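Local coordinates for protein histidine acid phosphatase (Bifidobacterium longum subsp. infantis, PDB 6RXD) that probably removes phosphate groups from inositol hexakisphosphate (phytate) and other inositol polyphosphates, and from 2,3-bisphosphoglycerate, as a phosphatase of the histidine acid phosphatase family, at residues 97-102 / 143-148; 149-154 / 179-184. All blocks are in the same frame, centred on the assembly; numbering follows the deposited sequence. Where two conformers were deposited one is given.

How the contacts relate
Both contacts are built on helix 141-157, which packs beside the central mixed sheet of the histidine acid phosphatase fold. Contact 1 comes first along the chain and joins the earlier turns, 143-148, to the loop between helices 75-95 and 102-118; contact 2 opens just afterwards and joins the following turns, 149-154, to segment 179-184, which holds strand 181-183. Their centres lie about 12 Å apart, on the same side of the chain's centre, and they touch: Phe181 CZ packs on Gly147 C, and Leu100 CD1 packs on Asn149 ND2. One helix is thus tied to a preceding loop and to the segment carrying the sheet's strand 181-183.

Contact 1: 97-102 / 143-148; sequences YGMLTG and ATESGE
Leu100 lays its two methyl branches against Ser146 and Glu145, bringing the loop between helices 75-95 and 102-118 onto helix 141-157 of the histidine acid phosphatase fold. This is the tight part of a small interface of 174 Å². Leu100 was modelled in two conformers, and the contacts given here are those of one of them. With CG anti to its carbonyl carbon (chi1 -90°), it directs its branched end at the helix. CD1 lies 3.8 Å from Glu145 C and 4.0 Å from Glu145 CB. The other branch, CD2, sits 3.5 Å from Ser146 OG. A branched aliphatic side chain suits this place because it can touch a backbone and two side chains at once. Serine suits its position as well, being short enough to let the leucine close in; its hydroxyl is hydrogen-bonded to Arg142 O, one turn back in the helix, and to Gly46 N, and therefore presents to Leu100 an oxygen already engaged elsewhere.

On the looser side, Met99 brings only its terminal methyl near the carboxylate of Glu145, with CE 4.4 Å from OE1. Glutamate has the length to span this distance, its chain running extended beyond CG, and its other oxygen, OE2, forms a salt bridge with Arg142, which probably helps to hold the carboxylate in position. Here the two segments are bridged by a water, which accepts a bond from Leu100 N at 2.8 Å and donates one to Glu145 OE1 at 2.6 Å.

Contact 2: 149-154 / 179-184; sequences NFEKGF and KDFQKN
Glu151 reaches from helix 141-157 to Asp180 and Phe181 of segment 179-184, whose strand 181-183 pairs in parallel with strand 132-137 in the central sheet of the histidine acid phosphatase fold. The segment 149-154 is helical, and the CB of Glu151 leaves it toward segment 179-184. From there CG stands anti to the backbone N (chi1 179°) and the chain continues extended, so that the carboxylate is carried nearly as far as a glutamate allows. CD comes to 3.5 Å from Asp180 OD2, and the two terminal oxygens then divide their roles. OE1 lies 2.6 Å from Asp180 OD2, the two carboxylates being turned 72° against each other. Oxygens this close suggest that one of the acids holds a proton. OE2 instead approaches Phe181, 3.6 Å from CE2, with the carboxylate plane almost perpendicular to the ring, at 86°.

Both acids have been seen to bind a zinc ion in a crystal structure of this protein, which is consistent with their closeness here; in the present model that metal is not bound to the chain, and without it one oxygen of each acid lies close to the other. Phenylalanine gives its segment a buried anchor, its ring also meeting that of Tyr135 on strand 132-137, while Tyr135 touches Glu151 too. A water links the backbone of segment 179-184 to the helix, donating to Glu151 OE2 and accepting from Asp180 N, each at 3.1 Å.

Contact 1: 97-102 / 143-148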
ATOM      1  N   TYR A  97      -5.005  18.307  -0.215  1.00 14.72           N
ATOM      2  CA  TYR A  97      -3.919  17.492   0.301  1.00 15.70           C
ATOM      3  C   TYR A  97      -4.452  16.174   0.866  1.00 19.41           C
ATOM      4  O   TYR A  97      -5.526  16.137   1.487  1.00 18.18           O
ATOM      5  CB  TYR A  97      -3.127  18.265   1.347  1.00 15.93           C
ATOM      6  CG  TYR A  97      -2.094  19.195   0.753  1.00 11.80           C
ATOM      7  CD1 TYR A  97      -0.774  18.790   0.614  1.00 13.08           C
ATOM      8  CD2 TYR A  97      -2.440  20.478   0.338  1.00 12.48           C
ATOM      9  CE1 TYR A  97       0.189  19.629   0.077  1.00 12.56           C
ATOM     10  CE2 TYR A  97      -1.486  21.329  -0.203  1.00 17.07           C
ATOM     11  CZ  TYR A  97      -0.175  20.899  -0.325  1.00 13.34           C
ATOM     12  OH  TYR A  97       0.782  21.727  -0.870  1.00 14.78           O
ATOM     13  N   GLY A  98      -3.714  15.095   0.597  1.00 14.88           N
ATOM     14  CA  GLY A  98      -4.029  13.773   1.113  1.00 16.26           C
ATOM     15  C   GLY A  98      -5.022  12.984   0.283  1.00 19.89           C
ATOM     16  O   GLY A  98      -5.232  11.796   0.527  1.00 21.38           O
ATOM     17  N   MET A  99      -5.631  13.635  -0.702  1.00 15.70           N
ATOM     18  CA  MET A  99      -6.718  13.007  -1.448  1.00 14.10           C
ATOM     19  C   MET A  99      -6.222  12.022  -2.504  1.00 13.75           C
ATOM     20  O   MET A  99      -5.060  12.073  -2.920  1.00 14.03           O
ATOM     21  CB  MET A  99      -7.579  14.087  -2.106  1.00 17.66           C
ATOM     22  CG  MET A  99      -8.197  15.029  -1.112  1.00 19.22           C
ATOM     23  SD  MET A  99      -9.480  14.197  -0.159  1.00 25.40           S
ATOM     24  CE  MET A  99     -10.822  14.201  -1.350  1.00 34.48           C
ATOM     25  N   LEU A 100      -7.103  11.114  -2.919  1.00 15.88           N
ATOM     26  CA  LEU A 100      -6.809  10.204  -4.024  0.57 13.69           C
ATOM     27  C   LEU A 100      -6.471  11.026  -5.249  1.00 15.47           C
ATOM     28  O   LEU A 100      -7.099  12.051  -5.502  1.00 17.50           O
ATOM     29  CB  LEU A 100      -8.032   9.345  -4.370  0.57 14.46           C
ATOM     30  CG  LEU A 100      -8.283   7.992  -3.717  0.57 20.26           C
ATOM     31  CD1 LEU A 100      -9.340   7.238  -4.521  0.57 22.27           C
ATOM     32  CD2 LEU A 100      -6.995   7.187  -3.644  0.57 18.46           C
ATOM     33  N   THR A 101      -5.486  10.580  -6.012  1.00 15.13           N
ATOM     34  CA  THR A 101      -5.157  11.252  -7.262  1.00 14.27           C
ATOM     35  C   THR A 101      -5.963  10.630  -8.399  1.00 16.70           C
ATOM     36  O   THR A 101      -6.627   9.607  -8.204  1.00 16.09           O
ATOM     37  CB  THR A 101      -3.657  11.126  -7.568  1.00 16.08           C
ATOM     38  OG1 THR A 101      -3.340   9.754  -7.819  1.00 14.67           O
ATOM     39  CG2 THR A 101      -2.827  11.623  -6.395  1.00 18.31           C
ATOM     40  N   GLY A 102      -5.918  11.250  -9.583  1.00 16.67           N
ATOM     41  CA  GLY A 102      -6.557  10.678 -10.754  1.00 17.32           C
ATOM     42  C   GLY A 102      -6.028   9.283 -11.036  1.00 16.45           C
ATOM     43  O   GLY A 102      -6.786   8.379 -11.406  1.00 15.75           O
ATOM     44  N   ALA A 143      -9.375   4.845   1.691  1.00 15.78           N
ATOM     45  CA  ALA A 143      -9.613   3.429   1.405  1.00 18.00           C
ATOM     46  C   ALA A 143     -11.033   3.236   0.869  1.00 15.71           C
ATOM     47  O   ALA A 143     -11.259   2.495  -0.088  1.00 16.89           O
ATOM     48  CB  ALA A 143      -9.371   2.562   2.650  1.00 15.54           C
ATOM     49  N   THR A 144     -11.987   3.931   1.476  1.00 15.53           N
ATOM     50  CA  THR A 144     -13.379   3.842   1.052  1.00 17.32           C
ATOM     51  C   THR A 144     -13.527   4.426  -0.354  1.00 16.72           C
ATOM     52  O   THR A 144     -14.180   3.830  -1.219  1.00 16.98           O
ATOM     53  CB  THR A 144     -14.304   4.558   2.055  1.00 18.65           C
ATOM     54  OG1 THR A 144     -14.120   3.981   3.356  1.00 17.47           O
ATOM     55  CG2 THR A 144     -15.779   4.419   1.656  1.00 15.43           C
ATOM     56  N   GLU A 145     -12.896   5.576  -0.592  1.00 17.94           N
ATOM     57  CA  GLU A 145     -12.947   6.197  -1.916  1.00 17.34           C
ATOM     58  C   GLU A 145     -12.285   5.335  -2.987  1.00 16.34           C
ATOM     59  O   GLU A 145     -12.718   5.312  -4.138  1.00 15.55           O
ATOM     60  CB  GLU A 145     -12.324   7.595  -1.873  1.00 21.87           C
ATOM     61  CG  GLU A 145     -13.201   8.574  -1.095  1.00 25.50           C
ATOM     62  CD  GLU A 145     -12.439   9.773  -0.581  1.00 31.42           C
ATOM     63  OE1 GLU A 145     -11.211   9.847  -0.796  1.00 27.63           O
ATOM     64  OE2 GLU A 145     -13.071  10.640   0.054  1.00 32.08           O
ATOM     65  N   SER A 146     -11.227   4.627  -2.613  1.00 14.90           N
ATOM     66  CA  SER A 146     -10.631   3.671  -3.541  1.00 13.15           C
ATOM     67  C   SER A 146     -11.647   2.594  -3.877  1.00 16.27           C
ATOM     68  O   SER A 146     -11.849   2.259  -5.050  1.00 15.48           O
ATOM     69  CB  SER A 146      -9.371   3.051  -2.938  1.00 14.00           C
ATOM     70  OG  SER A 146      -8.370   4.041  -2.798  1.00 15.20           O
ATOM     71  N   GLY A 147     -12.303   2.075  -2.844  1.00 16.05           N
ATOM     72  CA  GLY A 147     -13.371   1.111  -3.027  1.00 15.36           C
ATOM     73  C   GLY A 147     -14.477   1.633  -3.928  1.00 14.36           C
ATOM     74  O   GLY A 147     -15.009   0.889  -4.756  1.00 16.99           O
ATOM     75  N   GLU A 148     -14.818   2.910  -3.785  1.00 15.17           N
ATOM     76  CA  GLU A 148     -15.890   3.491  -4.592  1.00 17.03           C
ATOM     77  C   GLU A 148     -15.523   3.478  -6.070  1.00 16.13           C
ATOM     78  O   GLU A 148     -16.366   3.243  -6.930  1.00 19.01           O
ATOM     79  CB  GLU A 148     -16.211   4.913  -4.113  1.00 17.22           C
ATOM     80  CG  GLU A 148     -16.786   4.952  -2.704  1.00 18.73           C
ATOM     81  CD  GLU A 148     -16.818   6.346  -2.112  1.00 24.93           C
ATOM     82  OE1 GLU A 148     -16.550   7.315  -2.851  1.00 25.65           O
ATOM     83  OE2 GLU A 148     -17.108   6.466  -0.901  1.00 24.54           O
TER
HETATM   84  O   HOH W   1      -9.800  11.406  -2.264  1.00 28.33           O

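Contact 2: 149-154 / 179-184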
ATOM      1  N   ASN A 149     -14.248   3.709  -6.365  1.00 15.52           N
ATOM      2  CA  ASN A 149     -13.798   3.629  -7.747  1.00 13.21           C
ATOM      3  C   ASN A 149     -13.780   2.203  -8.291  1.00 16.47           C
ATOM      4  O   ASN A 149     -14.114   1.977  -9.452  1.00 17.30           O
ATOM      5  CB  ASN A 149     -12.437   4.310  -7.905  1.00 15.53           C
ATOM      6  CG  ASN A 149     -12.556   5.826  -7.910  1.00 17.97           C
ATOM      7  OD1 ASN A 149     -13.010   6.408  -8.891  1.00 20.69           O
ATOM      8  ND2 ASN A 149     -12.170   6.467  -6.811  1.00 20.33           N
ATOM      9  N   PHE A 150     -13.385   1.248  -7.453  1.00 14.92           N
ATOM     10  CA  PHE A 150     -13.448  -0.162  -7.813  1.00 15.64           C
ATOM     11  C   PHE A 150     -14.904  -0.507  -8.139  1.00 15.10           C
ATOM     12  O   PHE A 150     -15.198  -1.174  -9.139  1.00 15.96           O
ATOM     13  CB  PHE A 150     -12.938  -0.995  -6.629  1.00 12.48           C
ATOM     14  CG  PHE A 150     -13.043  -2.498  -6.805  1.00 15.50           C
ATOM     15  CD1 PHE A 150     -11.897  -3.276  -6.935  1.00 14.10           C
ATOM     16  CD2 PHE A 150     -14.277  -3.137  -6.763  1.00 16.72           C
ATOM     17  CE1 PHE A 150     -11.987  -4.667  -7.061  1.00 13.83           C
ATOM     18  CE2 PHE A 150     -14.373  -4.519  -6.897  1.00 18.87           C
ATOM     19  CZ  PHE A 150     -13.228  -5.281  -7.036  1.00 17.76           C
ATOM     20  N   GLU A 151     -15.813  -0.057  -7.280  1.00 16.64           N
ATOM     21  CA  GLU A 151     -17.231  -0.338  -7.452  1.00 18.57           C
ATOM     22  C   GLU A 151     -17.766   0.237  -8.771  1.00 17.78           C
ATOM     23  O   GLU A 151     -18.505  -0.426  -9.494  1.00 18.98           O
ATOM     24  CB  GLU A 151     -18.017   0.199  -6.253  1.00 15.96           C
ATOM     25  CG  GLU A 151     -19.525  -0.017  -6.347  1.00 18.88           C
ATOM     26  CD  GLU A 151     -20.260   0.485  -5.119  1.00 24.77           C
ATOM     27  OE1 GLU A 151     -21.223  -0.182  -4.703  1.00 26.78           O
ATOM     28  OE2 GLU A 151     -19.884   1.543  -4.577  1.00 24.73           O
ATOM     29  N   LYS A 152     -17.358   1.460  -9.091  1.00 18.60           N
ATOM     30  CA  LYS A 152     -17.730   2.084 -10.355  0.85 19.39           C
ATOM     31  C   LYS A 152     -17.228   1.297 -11.561  1.00 17.91           C
ATOM     32  O   LYS A 152     -17.970   1.074 -12.515  1.00 21.38           O
ATOM     33  CB  LYS A 152     -17.192   3.509 -10.405  1.00 22.58           C
ATOM     34  CG  LYS A 152     -17.569   4.280 -11.645  0.73 25.24           C
ATOM     35  CD  LYS A 152     -17.124   5.724 -11.504  0.77 27.42           C
ATOM     36  CE  LYS A 152     -17.405   6.233 -10.094  0.48 38.34           C
ATOM     37  NZ  LYS A 152     -17.078   7.675  -9.927  1.00 52.05           N
ATOM     38  N   GLY A 153     -15.966   0.877 -11.513  1.00 15.82           N
ATOM     39  CA  GLY A 153     -15.394   0.087 -12.585  1.00 16.17           C
ATOM     40  C   GLY A 153     -16.073  -1.260 -12.731  1.00 17.31           C
ATOM     41  O   GLY A 153     -16.342  -1.703 -13.846  1.00 17.75           O
ATOM     42  N   PHE A 154     -16.334  -1.915 -11.605  1.00 14.86           N
ATOM     43  CA  PHE A 154     -17.003  -3.207 -11.606  1.00 15.56           C
ATOM     44  C   PHE A 154     -18.386  -3.073 -12.232  1.00 18.39           C
ATOM     45  O   PHE A 154     -18.794  -3.900 -13.059  1.00 19.15           O
ATOM     46  CB  PHE A 154     -17.119  -3.717 -10.164  1.00 14.16           C
ATOM     47  CG  PHE A 154     -17.681  -5.112 -10.040  1.00 17.68           C
ATOM     48  CD1 PHE A 154     -16.833  -6.199  -9.865  1.00 16.02           C
ATOM     49  CD2 PHE A 154     -19.058  -5.331 -10.055  1.00 18.50           C
ATOM     50  CE1 PHE A 154     -17.338  -7.478  -9.732  1.00 15.27           C
ATOM     51  CE2 PHE A 154     -19.572  -6.615  -9.925  1.00 19.54           C
ATOM     52  CZ  PHE A 154     -18.707  -7.688  -9.762  1.00 18.76           C
ATOM     53  N   LYS A 179     -21.953   4.521   0.989  1.00 20.25           N
ATOM     54  CA  LYS A 179     -23.040   3.783   1.641  1.00 22.49           C
ATOM     55  C   LYS A 179     -22.989   2.262   1.480  1.00 22.78           C
ATOM     56  O   LYS A 179     -23.600   1.533   2.263  1.00 24.10           O
ATOM     57  CB  LYS A 179     -24.407   4.303   1.168  1.00 20.44           C
ATOM     58  CG  LYS A 179     -24.698   4.018  -0.304  1.00 30.60           C
ATOM     59  CD  LYS A 179     -26.147   4.358  -0.685  1.00 37.91           C
ATOM     60  CE  LYS A 179     -26.405   5.855  -0.625  1.00 45.02           C
ATOM     61  NZ  LYS A 179     -25.604   6.608  -1.635  1.00 54.56           N
ATOM     62  N   ASP A 180     -22.277   1.777   0.469  1.00 20.40           N
ATOM     63  CA  ASP A 180     -22.227   0.339   0.231  1.00 20.87           C
ATOM     64  C   ASP A 180     -21.116  -0.355   1.003  1.00 20.45           C
ATOM     65  O   ASP A 180     -21.012  -1.583   0.975  1.00 19.60           O
ATOM     66  CB  ASP A 180     -22.089   0.043  -1.267  1.00 21.80           C
ATOM     67  CG  ASP A 180     -23.332   0.402  -2.051  1.00 25.78           C
ATOM     68  OD1 ASP A 180     -24.411   0.544  -1.440  1.00 28.71           O
ATOM     69  OD2 ASP A 180     -23.234   0.531  -3.285  1.00 28.69           O
ATOM     70  N   PHE A 181     -20.298   0.429   1.699  1.00 18.91           N
ATOM     71  CA  PHE A 181     -19.103  -0.104   2.350  1.00 17.17           C
ATOM     72  C   PHE A 181     -19.258  -0.367   3.840  1.00 18.66           C
ATOM     73  O   PHE A 181     -19.495   0.551   4.618  1.00 22.52           O
ATOM     74  CB  PHE A 181     -17.911   0.817   2.068  1.00 18.06           C
ATOM     75  CG  PHE A 181     -17.440   0.731   0.654  1.00 18.77           C
ATOM     76  CD1 PHE A 181     -16.391  -0.109   0.318  1.00 16.77           C
ATOM     77  CD2 PHE A 181     -18.102   1.413  -0.353  1.00 16.50           C
ATOM     78  CE1 PHE A 181     -15.975  -0.234  -0.995  1.00 16.03           C
ATOM     79  CE2 PHE A 181     -17.693   1.293  -1.673  1.00 19.57           C
ATOM     80  CZ  PHE A 181     -16.634   0.458  -1.989  1.00 16.96           C
ATOM     81  N   GLN A 182     -19.132  -1.635   4.217  1.00 17.13           N
ATOM     82  CA  GLN A 182     -19.165  -2.045   5.615  1.00 17.44           C
ATOM     83  C   GLN A 182     -17.813  -1.777   6.273  1.00 17.76           C
ATOM     84  O   GLN A 182     -16.784  -2.216   5.780  1.00 18.03           O
ATOM     85  CB  GLN A 182     -19.467  -3.537   5.693  1.00 17.62           C
ATOM     86  CG  GLN A 182     -19.316  -4.143   7.077  1.00 15.83           C
ATOM     87  CD  GLN A 182     -20.451  -3.777   7.999  1.00 21.64           C
ATOM     88  OE1 GLN A 182     -21.415  -3.135   7.587  1.00 22.31           O
ATOM     89  NE2 GLN A 182     -20.340  -4.175   9.263  1.00 21.12           N
ATOM     90  N   LYS A 183     -17.812  -1.062   7.392  1.00 16.14           N
ATOM     91  CA  LYS A 183     -16.567  -0.821   8.112  1.00 16.78           C
ATOM     92  C   LYS A 183     -16.145  -2.082   8.866  1.00 15.90           C
ATOM     93  O   LYS A 183     -16.940  -2.667   9.613  1.00 18.59           O
ATOM     94  CB  LYS A 183     -16.734   0.369   9.065  1.00 19.14           C
ATOM     95  CG  LYS A 183     -16.879   1.701   8.339  1.00 20.31           C
ATOM     96  CD  LYS A 183     -16.901   2.886   9.308  1.00 22.04           C
ATOM     97  CE  LYS A 183     -18.180   2.920  10.135  1.00 21.84           C
ATOM     98  NZ  LYS A 183     -18.289   4.216  10.878  1.00 22.46           N
ATOM     99  N   ASN A 184     -14.912  -2.526   8.637  1.00 16.94           N
ATOM    100  CA  ASN A 184     -14.384  -3.700   9.333  1.00 14.82           C
ATOM    101  C   ASN A 184     -12.938  -3.481   9.762  1.00 17.07           C
ATOM    102  O   ASN A 184     -12.014  -4.056   9.184  1.00 18.09           O
ATOM    103  CB  ASN A 184     -14.481  -4.949   8.445  1.00 18.14           C
ATOM    104  CG  ASN A 184     -14.375  -6.236   9.234  1.00 23.75           C
ATOM    105  OD1 ASN A 184     -13.905  -6.244  10.378  1.00 24.45           O
ATOM    106  ND2 ASN A 184     -14.805  -7.335   8.628  1.00 25.54           N
TER
HETATM  107  O   HOH W   2     -20.806   2.925  -1.972  1.00 21.76           O